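Local structure of dual specificity protein phosphatase 18 (Homo sapiens, 2ESB) at residues A[91-94]-A[99-102]; A[25-30]-A[113-118]; A[65-70]-A[87-92]. The protein removes phosphate from tyrosine, and less readily from threonine, in synthetic MAP kinase peptides, as a member of the dual-specificity branch of the protein tyrosine phosphatases. All coordinates share one frame; numbering follows the deposited sequence.

Interaction 1 (A[91-94]-A[99-102]); sequences HSVE and RTLL
Val93 and Thr100 meet with their branched side chains angled across one another, the isopropyl group of the first set against the hydroxyl of the second. Val93 brings nearly its whole side chain to a single atom. Its CG1 comes within 3.3 Å of Thr100 OG1, CB lies 3.4 Å from the same oxygen, and CG2 follows at 3.6 Å from Thr100 OG1, so that the fork of the valine faces the oxygen rather than meeting it with one methyl alone. Two torsions produce this arrangement. In Val93 the CG1 methyl is trans to the backbone N (chi1 170°) and reaches forward to the strand; in Thr100 the hydroxyl sits beside its own backbone N (chi1 -56°), turned to the helix, while CG2, anti to that N, points on along the strand. CG1 of Val93 also touches the backbone, 3.5 Å from Arg99 N, an atom hydrogen-bonded to Thr47. The long side chain of Arg99 departs from the helix and delivers NH1 to the hydroxyl of Tyr28. Met48, on the adjoining strand 48-51, packs against both Val93 and Thr100.

The pair joins the last turn of helix 83-95 to the start of strand 100-103, the helix-to-strand half of a beta-alpha-beta crossover. In the protein tyrosine phosphatase fold this central strand runs into the phosphate-binding loop, here with Cys104 as the predicted nucleophile just beyond it, although the contact itself lies away from that site. No hydrogen bond spans the two segments. Between them the contact is therefore van der Waals fit of an aliphatic fork against a hydroxyl oxygen and a backbone N, with the backbone bonds of Thr100 to Ser26 and Tyr28 fixing the strand against which the helix rests.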
loop_
_atom_site.group_PDB
_atom_site.type_symbol
_atom_site.label_atom_id
_atom_site.label_comp_id
_atom_site.label_asym_id
_atom_site.label_seq_id
_atom_site.Cartn_x
_atom_site.Cartn_y
_atom_site.Cartn_z
ATOM N N HIS A 91 -2.943 5.597 -10.341
ATOM C CA HIS A 91 -3.192 5.389 -11.760
ATOM C C HIS A 91 -2.987 6.675 -12.563
ATOM O O HIS A 91 -2.362 6.650 -13.623
ATOM C CB HIS A 91 -4.617 4.877 -11.970
ATOM C CG HIS A 91 -4.972 4.674 -13.409
ATOM N ND1 HIS A 91 -4.338 3.744 -14.207
ATOM C CD2 HIS A 91 -5.865 5.308 -14.203
ATOM C CE1 HIS A 91 -4.825 3.817 -15.433
ATOM N NE2 HIS A 91 -5.751 4.757 -15.457
ATOM N N SER A 92 -3.499 7.801 -12.064
ATOM C CA SER A 92 -3.343 9.072 -12.781
ATOM C C SER A 92 -1.881 9.467 -12.923
ATOM O O SER A 92 -1.474 9.977 -13.968
ATOM C CB SER A 92 -4.095 10.197 -12.077
ATOM O OG SER A 92 -5.482 9.926 -12.054
ATOM N N VAL A 93 -1.099 9.251 -11.867
ATOM C CA VAL A 93 0.330 9.559 -11.904
ATOM C C VAL A 93 0.971 8.716 -12.992
ATOM O O VAL A 93 1.787 9.209 -13.773
ATOM C CB VAL A 93 1.015 9.245 -10.548
ATOM C CG1 VAL A 93 2.535 9.348 -10.674
ATOM C CG2 VAL A 93 0.526 10.222 -9.494
ATOM N N GLU A 94 0.596 7.445 -13.057
ATOM C CA GLU A 94 1.167 6.575 -14.074
ATOM C C GLU A 94 0.791 7.074 -15.466
ATOM O O GLU A 94 1.629 7.135 -16.360
ATOM C CB GLU A 94 0.673 5.136 -13.898
ATOM C CG GLU A 94 1.198 4.183 -14.980
ATOM C CD GLU A 94 0.810 2.739 -14.728
ATOM O OE1 GLU A 94 1.460 2.078 -13.892
ATOM O OE2 GLU A 94 -0.156 2.269 -15.361
ATOM N N ARG A 99 5.873 8.383 -11.387
ATOM C CA ARG A 99 5.992 7.180 -10.566
ATOM C C ARG A 99 5.644 7.534 -9.121
ATOM O O ARG A 99 6.013 8.597 -8.619
ATOM C CB ARG A 99 7.410 6.610 -10.636
ATOM C CG ARG A 99 7.819 6.184 -12.031
ATOM C CD ARG A 99 9.135 5.420 -12.019
ATOM N NE ARG A 99 9.653 5.280 -13.379
ATOM C CZ ARG A 99 10.677 4.511 -13.725
ATOM N NH1 ARG A 99 11.308 3.791 -12.807
ATOM N NH2 ARG A 99 11.077 4.471 -14.992
ATOM N N THR A 100 4.954 6.623 -8.454
ATOM C CA THR A 100 4.522 6.862 -7.090
ATOM C C THR A 100 5.201 5.989 -6.045
ATOM O O THR A 100 5.398 4.791 -6.258
ATOM C CB THR A 100 2.994 6.625 -6.975
ATOM O OG1 THR A 100 2.302 7.459 -7.919
ATOM C CG2 THR A 100 2.497 6.930 -5.574
ATOM N N LEU A 101 5.563 6.608 -4.918
ATOM C CA LEU A 101 6.117 5.890 -3.780
ATOM C C LEU A 101 5.069 5.956 -2.681
ATOM O O LEU A 101 4.655 7.050 -2.253
ATOM C CB LEU A 101 7.414 6.520 -3.230
ATOM C CG LEU A 101 7.845 5.981 -1.845
ATOM C CD1 LEU A 101 8.227 4.486 -1.933
ATOM C CD2 LEU A 101 9.031 6.786 -1.307
ATOM N N LEU A 102 4.608 4.790 -2.254
ATOM C CA LEU A 102 3.674 4.693 -1.145
ATOM C C LEU A 102 4.566 4.305 0.027
ATOM O O LEU A 102 5.332 3.360 -0.099
ATOM C CB LEU A 102 2.689 3.540 -1.347
ATOM C CG LEU A 102 1.361 3.752 -2.050
ATOM C CD1 LEU A 102 0.692 2.387 -2.251
ATOM C CD2 LEU A 102 0.487 4.695 -1.206
#

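Interaction 2 (A[25-30]-A[113-118]); sequences KSLYIS and ALCLAY. With ACT (acetate ion), chain B.
Leu27 and Ile29, alternate residues on one face of strand 27-30, point at Cys115 and Tyr118 on helix 110-122. Strand and helix run nearly antiparallel, with segment axes 9.9 Å apart at their closest. Leu27 holds CG trans to its backbone N (chi1 180°), and its CD2 methyl touches two partners: it lies 3.6 Å from Tyr118 CD2, meeting the ring obliquely, and 3.9 Å from Cys115 SG. The leucine and tyrosine side chains pass each other heading in opposite senses. Ile29 places CG1 beside its backbone N (chi1 -65°) and then extends fully, which carries CD1 to 3.6 Å from Cys115 CB and 3.7 Å from Cys115 SG. Cys115 turns its sulfur away from its own backbone N (chi1 174°), into the angle between the two aliphatic chains.

This is helix-on-sheet packing in the core of the phosphatase fold. The side chain of Ile29 is about 6 Å from that of Cys104, the predicted phosphocysteine residue, whose loop leads into this same helix. At the surface end, Lys25 N donates a nearly straight 2.6 Å hydrogen bond to O of an acetate ion, probably from the crystallisation liquor. In the buried interface the side chains meet through apolar atoms and no hydrogen bond crosses; Cys115 serves there as a packing residue whose sulfur lies against the methyls CD2 of Leu27 and CD1 of Ile29.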
loop_
_atom_site.group_PDB
_atom_site.type_symbol
_atom_site.label_atom_id
_atom_site.label_comp_id
_atom_site.label_asym_id
_atom_site.label_seq_id
_atom_site.Cartn_x
_atom_site.Cartn_y
_atom_site.Cartn_z
ATOM N N LYS A 25 5.604 -0.931 -12.707
ATOM C CA LYS A 25 6.455 -0.003 -13.438
ATOM C C LYS A 25 6.371 1.409 -12.868
ATOM O O LYS A 25 7.295 2.199 -13.043
ATOM C CB LYS A 25 6.067 0.020 -14.920
ATOM C CG LYS A 25 4.652 0.518 -15.201
ATOM C CD LYS A 25 4.409 0.560 -16.695
ATOM C CE LYS A 25 3.157 1.332 -17.055
ATOM N NZ LYS A 25 3.064 1.497 -18.537
ATOM N N SER A 26 5.287 1.728 -12.165
ATOM C CA SER A 26 5.140 3.080 -11.618
ATOM C C SER A 26 4.779 3.154 -10.135
ATOM O O SER A 26 4.350 4.207 -9.645
ATOM C CB SER A 26 4.072 3.841 -12.400
ATOM O OG SER A 26 2.786 3.339 -12.087
ATOM N N LEU A 27 4.919 2.047 -9.420
ATOM C CA LEU A 27 4.593 2.055 -8.001
ATOM C C LEU A 27 5.662 1.365 -7.181
ATOM O O LEU A 27 6.162 0.306 -7.569
ATOM C CB LEU A 27 3.253 1.368 -7.759
ATOM C CG LEU A 27 2.808 1.311 -6.293
ATOM C CD1 LEU A 27 2.537 2.726 -5.779
ATOM C CD2 LEU A 27 1.545 0.440 -6.184
ATOM N N TYR A 28 6.002 1.983 -6.050
ATOM C CA TYR A 28 7.004 1.467 -5.117
ATOM C C TYR A 28 6.477 1.563 -3.684
ATOM O O TYR A 28 5.581 2.361 -3.393
ATOM C CB TYR A 28 8.286 2.301 -5.184
ATOM C CG TYR A 28 8.964 2.372 -6.536
ATOM C CD1 TYR A 28 8.400 3.103 -7.579
ATOM C CD2 TYR A 28 10.195 1.746 -6.754
ATOM C CE1 TYR A 28 9.043 3.220 -8.809
ATOM C CE2 TYR A 28 10.854 1.853 -7.990
ATOM C CZ TYR A 28 10.267 2.592 -9.006
ATOM O OH TYR A 28 10.886 2.712 -10.223
ATOM N N ILE A 29 7.044 0.762 -2.788
ATOM C CA ILE A 29 6.679 0.804 -1.371
ATOM C C ILE A 29 7.975 0.912 -0.565
ATOM O O ILE A 29 8.985 0.306 -0.930
ATOM C CB ILE A 29 5.980 -0.483 -0.881
ATOM C CG1 ILE A 29 4.629 -0.673 -1.574
ATOM C CG2 ILE A 29 5.773 -0.395 0.626
ATOM C CD1 ILE A 29 3.973 -2.020 -1.224
ATOM N N SER A 30 7.962 1.666 0.527
ATOM C CA SER A 30 9.174 1.776 1.342
ATOM C C SER A 30 8.856 2.168 2.771
ATOM O O SER A 30 7.695 2.417 3.121
ATOM C CB SER A 30 10.137 2.823 0.755
ATOM O OG SER A 30 9.771 4.138 1.168
ATOM N N ALA A 113 -1.293 -2.118 2.519
ATOM C CA ALA A 113 -2.730 -2.290 2.319
ATOM C C ALA A 113 -3.235 -1.457 1.147
ATOM O O ALA A 113 -4.061 -1.926 0.353
ATOM C CB ALA A 113 -3.490 -1.916 3.594
ATOM N N LEU A 114 -2.754 -0.221 1.026
ATOM C CA LEU A 114 -3.200 0.616 -0.089
ATOM C C LEU A 114 -2.688 0.048 -1.409
ATOM O O LEU A 114 -3.367 0.124 -2.438
ATOM C CB LEU A 114 -2.732 2.066 0.083
ATOM C CG LEU A 114 -3.451 2.834 1.203
ATOM C CD1 LEU A 114 -3.177 4.312 1.070
ATOM C CD2 LEU A 114 -4.952 2.604 1.113
ATOM N N CYS A 115 -1.489 -0.528 -1.372
ATOM C CA CYS A 115 -0.913 -1.132 -2.563
ATOM C C CYS A 115 -1.795 -2.303 -3.019
ATOM O O CYS A 115 -2.088 -2.434 -4.208
ATOM C CB CYS A 115 0.505 -1.624 -2.280
ATOM S SG CYS A 115 1.241 -2.541 -3.684
ATOM N N LEU A 116 -2.222 -3.146 -2.074
ATOM C CA LEU A 116 -3.076 -4.282 -2.420
ATOM C C LEU A 116 -4.380 -3.807 -3.055
ATOM O O LEU A 116 -4.841 -4.384 -4.040
ATOM C CB LEU A 116 -3.391 -5.141 -1.183
ATOM C CG LEU A 116 -2.192 -5.783 -0.476
ATOM C CD1 LEU A 116 -2.685 -6.643 0.683
ATOM C CD2 LEU A 116 -1.384 -6.628 -1.468
ATOM N N ALA A 117 -4.965 -2.745 -2.503
ATOM C CA ALA A 117 -6.212 -2.223 -3.044
ATOM C C ALA A 117 -5.992 -1.748 -4.471
ATOM O O ALA A 117 -6.811 -2.005 -5.362
ATOM C CB ALA A 117 -6.739 -1.060 -2.171
ATOM N N TYR A 118 -4.881 -1.055 -4.693
ATOM C CA TYR A 118 -4.574 -0.553 -6.026
ATOM C C TYR A 118 -4.418 -1.685 -7.042
ATOM O O TYR A 118 -4.984 -1.623 -8.141
ATOM C CB TYR A 118 -3.298 0.292 -5.987
ATOM C CG TYR A 118 -2.715 0.560 -7.356
ATOM C CD1 TYR A 118 -3.301 1.487 -8.225
ATOM C CD2 TYR A 118 -1.616 -0.161 -7.806
ATOM C CE1 TYR A 118 -2.801 1.674 -9.517
ATOM C CE2 TYR A 118 -1.107 0.018 -9.085
ATOM C CZ TYR A 118 -1.706 0.930 -9.936
ATOM O OH TYR A 118 -1.222 1.064 -11.212
HETATM C C ACT B . 3.846 -3.091 -15.120
HETATM O O ACT B . 3.887 -2.389 -14.084
HETATM O OXT ACT B . 2.879 -3.089 -15.916
HETATM C CH3 ACT B . 5.069 -3.992 -15.397
#

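Interaction 3 (A[65-70]-A[87-92]); sequences QYMQVP and ADHIHS
The imidazole of His89 receives two approaches from strand 65-68, one from a sulfur and one from an amide. The sulfur contact is made by Met67, whose SD stands 4.2 Å from the centroid of the His89 ring and 34° off its normal, an oblique Met-aromatic placement. It sits nearest the CD2-NE2 bond, with SD 3.8 Å from both NE2 and CD2 of His89. CG of Met67 occupies the staggered position between backbone N and carbonyl carbon (chi1 76°). Farther out the chain bends at chi3, and the methionine and histidine side chains slide past each other in opposite directions.

Strand 65-68 is the outermost strand on its side of the five-stranded sheet and is followed, after a long loop, by helix 83-95, which returns the chain to the central strand 100-103. The contact thus lies within a beta-alpha-beta crossover that passes over strand 48-51. Met48 of that intervening strand touches the side chains of Gln65, Met67 and His89 alike.

The polar approach belongs to Gln65, an exposed residue whose extended chain meets His89 coming from the opposite direction. Its NE2 lies at the edge of the His89 ring, in the ring plane, 4.0 Å from His89 NE2; amide and imidazole are inclined by 60°. At that separation the pair is a loose polar neighbourhood, not a hydrogen bond. Elsewhere on this turn of the helix, Asp88 OD1 faces another way, forming a salt bridge with Lys121 and a hydrogen bond with the hydroxyl of Tyr122, both on helix 110-122.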
loop_
_atom_site.group_PDB
_atom_site.type_symbol
_atom_site.label_atom_id
_atom_site.label_comp_id
_atom_site.label_asym_id
_atom_site.label_seq_id
_atom_site.Cartn_x
_atom_site.Cartn_y
_atom_site.Cartn_z
ATOM N N GLN A 65 5.968 15.666 -5.731
ATOM C CA GLN A 65 4.687 16.020 -5.122
ATOM C C GLN A 65 4.447 15.120 -3.917
ATOM O O GLN A 65 4.731 13.928 -3.978
ATOM C CB GLN A 65 3.551 15.837 -6.140
ATOM C CG GLN A 65 2.221 16.400 -5.666
ATOM C CD GLN A 65 1.063 16.004 -6.577
ATOM O OE1 GLN A 65 1.210 15.955 -7.801
ATOM N NE2 GLN A 65 -0.096 15.725 -5.980
ATOM N N TYR A 66 3.931 15.690 -2.827
ATOM C CA TYR A 66 3.679 14.928 -1.601
ATOM C C TYR A 66 2.248 15.072 -1.095
ATOM O O TYR A 66 1.588 16.079 -1.344
ATOM C CB TYR A 66 4.606 15.401 -0.462
ATOM C CG TYR A 66 6.090 15.220 -0.705
ATOM C CD1 TYR A 66 6.800 16.110 -1.510
ATOM C CD2 TYR A 66 6.780 14.157 -0.129
ATOM C CE1 TYR A 66 8.166 15.949 -1.736
ATOM C CE2 TYR A 66 8.161 13.981 -0.351
ATOM C CZ TYR A 66 8.843 14.881 -1.154
ATOM O OH TYR A 66 10.197 14.727 -1.370
ATOM N N MET A 67 1.778 14.059 -0.378
ATOM C CA MET A 67 0.461 14.110 0.238
ATOM C C MET A 67 0.483 13.143 1.412
ATOM O O MET A 67 1.370 12.292 1.517
ATOM C CB MET A 67 -0.652 13.724 -0.742
ATOM C CG MET A 67 -0.771 12.241 -1.012
ATOM S SD MET A 67 -2.201 11.930 -2.068
ATOM C CE MET A 67 -3.486 11.939 -0.794
ATOM N N GLN A 68 -0.491 13.267 2.298
ATOM C CA GLN A 68 -0.528 12.400 3.460
ATOM C C GLN A 68 -1.924 11.892 3.745
ATOM O O GLN A 68 -2.907 12.637 3.637
ATOM C CB GLN A 68 0.009 13.160 4.673
ATOM C CG GLN A 68 0.210 12.318 5.923
ATOM C CD GLN A 68 1.232 12.936 6.856
ATOM O OE1 GLN A 68 1.836 13.966 6.540
ATOM N NE2 GLN A 68 1.442 12.309 8.004
ATOM N N VAL A 69 -1.993 10.606 4.081
ATOM C CA VAL A 69 -3.234 9.915 4.439
ATOM C C VAL A 69 -2.955 9.607 5.903
ATOM O O VAL A 69 -2.302 8.610 6.223
ATOM C CB VAL A 69 -3.385 8.610 3.643
ATOM C CG1 VAL A 69 -4.698 7.905 4.018
ATOM C CG2 VAL A 69 -3.346 8.926 2.167
ATOM N N PRO A 70 -3.448 10.465 6.811
ATOM C CA PRO A 70 -3.250 10.337 8.256
ATOM C C PRO A 70 -3.977 9.218 8.989
ATOM O O PRO A 70 -5.006 9.457 9.617
ATOM C CB PRO A 70 -3.653 11.719 8.767
ATOM C CG PRO A 70 -4.835 12.024 7.897
ATOM C CD PRO A 70 -4.351 11.599 6.512
ATOM N N ALA A 87 -6.082 4.720 -5.088
ATOM C CA ALA A 87 -5.829 3.844 -6.238
ATOM C C ALA A 87 -5.921 4.668 -7.532
ATOM O O ALA A 87 -5.085 4.547 -8.440
ATOM C CB ALA A 87 -6.849 2.708 -6.275
ATOM N N ASP A 88 -6.943 5.509 -7.620
ATOM C CA ASP A 88 -7.115 6.342 -8.810
ATOM C C ASP A 88 -5.967 7.354 -8.929
ATOM O O ASP A 88 -5.541 7.703 -10.034
ATOM C CB ASP A 88 -8.449 7.087 -8.754
ATOM C CG ASP A 88 -9.655 6.149 -8.767
ATOM O OD1 ASP A 88 -9.529 4.971 -9.165
ATOM O OD2 ASP A 88 -10.747 6.606 -8.386
ATOM N N HIS A 89 -5.452 7.808 -7.790
ATOM C CA HIS A 89 -4.359 8.777 -7.792
ATOM C C HIS A 89 -3.105 8.106 -8.362
ATOM O O HIS A 89 -2.422 8.667 -9.208
ATOM C CB HIS A 89 -4.104 9.277 -6.363
ATOM C CG HIS A 89 -3.237 10.500 -6.278
ATOM N ND1 HIS A 89 -1.947 10.546 -6.764
ATOM C CD2 HIS A 89 -3.459 11.703 -5.694
ATOM C CE1 HIS A 89 -1.409 11.720 -6.475
ATOM N NE2 HIS A 89 -2.305 12.439 -5.825
ATOM N N ILE A 90 -2.806 6.899 -7.897
ATOM C CA ILE A 90 -1.638 6.169 -8.387
ATOM C C ILE A 90 -1.754 5.974 -9.899
ATOM O O ILE A 90 -0.795 6.163 -10.644
ATOM C CB ILE A 90 -1.528 4.801 -7.680
ATOM C CG1 ILE A 90 -1.266 5.031 -6.185
ATOM C CG2 ILE A 90 -0.419 3.963 -8.307
ATOM C CD1 ILE A 90 -1.456 3.783 -5.337
ATOM N N HIS A 91 -2.943 5.597 -10.341
ATOM C CA HIS A 91 -3.192 5.389 -11.760
ATOM C C HIS A 91 -2.987 6.675 -12.563
ATOM O O HIS A 91 -2.362 6.650 -13.623
ATOM C CB HIS A 91 -4.617 4.877 -11.970
ATOM C CG HIS A 91 -4.972 4.674 -13.409
ATOM N ND1 HIS A 91 -4.338 3.744 -14.207
ATOM C CD2 HIS A 91 -5.865 5.308 -14.203
ATOM C CE1 HIS A 91 -4.825 3.817 -15.433
ATOM N NE2 HIS A 91 -5.751 4.757 -15.457
ATOM N N SER A 92 -3.499 7.801 -12.064
ATOM C CA SER A 92 -3.343 9.072 -12.781
ATOM C C SER A 92 -1.881 9.467 -12.923
ATOM O O SER A 92 -1.474 9.977 -13.968
ATOM C CB SER A 92 -4.095 10.197 -12.077
ATOM O OG SER A 92 -5.482 9.926 -12.054
#

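How the interactions relate
From the N terminus, segment 25-30 opens the longest loop, which interaction 2 closes only when the chain reaches 113-118. Within it, segment 65-70 begins interaction 3, closed at 87-92. Helix 83-95 carries straight on into interaction 1, whose short loop ends at 99-102; the two share His91 and Ser92, so they follow one another with a slight overlap, and both lie inside the span of interaction 2. Edge strand 65-68, helix 83-95, central strand 100-103, strand 27-30 and helix 110-122 are thereby tied together. Ser26 bridges interactions 1 and 2, bonding to Glu94 and to Thr100 N, while Ile90 packs on Tyr118 between interactions 2 and 3.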